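Local coordinates for protein lasso peptide isopeptidase AtxE2 (Asticcacaulis excentricus, PDB 5TXE) that hydrolyses the isopeptide bond of the threaded lasso peptides astexin-2 and astexin-3, converting them to linear peptides, at residues D175-L179 with E248-L252. The protein carries 1 engineered substitution. Numbering follows the deposited sequence.
Sequences DVQWL and EVARL
Leu-179 forks between Glu-248 and Arg-251, where segment 175-179, on strand 173-178, meets helix 246-253. Its CD1 lies against the carboxylate end of Glu-248, 3.5 Å from OE2. Its CD2 sits over one face of the Arg-251 guanidinium, 3.6 Å above the plane and toward its rim. Leu-252 reaches the strand with CD1, because its CG points opposite its own N (chi1 -173°). There CD1 meets Gln-177 CG at 3.4 Å and also touches the carboxylate of Asp-175.

The direct polar link is made by Arg-251. Its NH2 donates to Leu-179 O at 3.3 Å, in the carbonyl plane and on a lone pair, but the bond is bent (139°). NH1 adds a weak bond to the same oxygen. Glu-248 OE2 has its own salt bridge to Arg-242, and Asp-175 OD1 has one to Arg-133.

One water joins the other end of the contact. It donates to Asp-175 OD2 and to Leu-252 O, both at 2.9 Å. It accepts from Gln-177 NE2 at 3.1 Å.

Cutting Leu-179 back to an alanine is likely to open a gap beside Glu-248 and take the cover from one face of the Arg-251 guanidinium, leaving it freer to turn.

The helix thus lies over a four-stranded antiparallel sheet, probably in the beta-propeller domain of this prolyl oligopeptidase relative, and reaches from strand 173-178 to Val-233 and Tyr-231 of strand 230-235. Leucine methyls line the middle of the contact, while a long, bent arginine bond, with a weak second one, and a water bridge tie its two ends, away from the catalytic residues.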
# COMPACT_ATOMS: atom_id res chain seq x y z
N ASP A 175 -2.16 -1.58 21.14
CA ASP A 175 -0.99 -2.45 21.14
C ASP A 175 -0.97 -3.26 22.44
O ASP A 175 -1.61 -2.90 23.42
CB ASP A 175 0.31 -1.62 21.09
CG ASP A 175 1.47 -2.37 20.42
OD1 ASP A 175 1.39 -3.58 20.08
OD2 ASP A 175 2.53 -1.74 20.29
N VAL A 176 -0.16 -4.30 22.43
CA VAL A 176 -0.05 -5.22 23.53
C VAL A 176 1.30 -5.98 23.47
O VAL A 176 1.81 -6.25 22.38
CB VAL A 176 -1.24 -6.21 23.47
CG1 VAL A 176 -1.17 -7.06 22.19
CG2 VAL A 176 -1.26 -7.10 24.71
N GLN A 177 1.87 -6.29 24.63
CA GLN A 177 3.02 -7.20 24.76
C GLN A 177 2.86 -8.02 26.06
O GLN A 177 2.20 -7.57 27.00
CB GLN A 177 4.35 -6.45 24.93
CG GLN A 177 4.80 -5.66 23.75
CD GLN A 177 5.52 -6.46 22.64
OE1 GLN A 177 5.98 -7.64 22.81
NE2 GLN A 177 5.62 -5.79 21.47
N TRP A 178 3.52 -9.17 26.10
CA TRP A 178 3.65 -9.96 27.31
C TRP A 178 4.75 -9.39 28.20
O TRP A 178 5.83 -9.11 27.71
CB TRP A 178 4.01 -11.38 26.93
CG TRP A 178 3.00 -12.08 26.09
CD1 TRP A 178 2.94 -12.14 24.71
CD2 TRP A 178 1.91 -12.85 26.57
NE1 TRP A 178 1.88 -12.92 24.33
CE2 TRP A 178 1.23 -13.35 25.45
CE3 TRP A 178 1.45 -13.19 27.85
CZ2 TRP A 178 0.11 -14.15 25.56
CZ3 TRP A 178 0.34 -13.97 27.97
CH2 TRP A 178 -0.32 -14.46 26.82
N LEU A 179 4.45 -9.16 29.47
CA LEU A 179 5.48 -8.88 30.47
C LEU A 179 6.05 -10.20 31.08
O LEU A 179 7.23 -10.27 31.36
CB LEU A 179 4.98 -7.96 31.56
CG LEU A 179 4.58 -6.54 31.15
CD1 LEU A 179 4.16 -5.70 32.35
CD2 LEU A 179 5.74 -5.87 30.43
N GLU A 248 8.24 -1.02 32.32
CA GLU A 248 7.22 -1.76 31.57
C GLU A 248 6.70 -1.01 30.32
O GLU A 248 6.59 -1.57 29.23
CB GLU A 248 6.06 -2.05 32.49
CG GLU A 248 6.43 -3.13 33.50
CD GLU A 248 5.39 -3.23 34.59
OE1 GLU A 248 4.61 -2.27 34.75
OE2 GLU A 248 5.33 -4.26 35.26
N VAL A 249 6.42 0.27 30.52
CA VAL A 249 5.99 1.13 29.46
C VAL A 249 7.01 1.18 28.33
O VAL A 249 6.64 0.96 27.16
CB VAL A 249 5.76 2.53 29.96
CG1 VAL A 249 5.65 3.48 28.77
CG2 VAL A 249 4.51 2.60 30.83
N ALA A 250 8.27 1.46 28.64
CA ALA A 250 9.28 1.42 27.57
C ALA A 250 9.34 0.04 26.86
O ALA A 250 9.54 -0.02 25.65
CB ALA A 250 10.63 1.83 28.12
N ARG A 251 9.12 -1.07 27.56
CA ARG A 251 9.06 -2.40 26.85
C ARG A 251 7.94 -2.47 25.77
O ARG A 251 7.95 -3.32 24.87
CB ARG A 251 8.94 -3.64 27.79
CG ARG A 251 10.06 -4.67 27.56
CD ARG A 251 9.83 -6.12 28.00
NE ARG A 251 9.55 -6.26 29.43
CZ ARG A 251 9.22 -7.43 30.01
NH1 ARG A 251 9.13 -8.54 29.27
NH2 ARG A 251 8.97 -7.48 31.31
N LEU A 252 6.94 -1.60 25.89
CA LEU A 252 5.92 -1.50 24.88
C LEU A 252 6.21 -0.37 23.88
O LEU A 252 6.04 -0.56 22.70
CB LEU A 252 4.52 -1.36 25.53
CG LEU A 252 3.26 -1.41 24.64
CD1 LEU A 252 3.16 -2.71 23.92
CD2 LEU A 252 1.98 -1.24 25.42
O HOH W 1 5.09 -2.79 21.07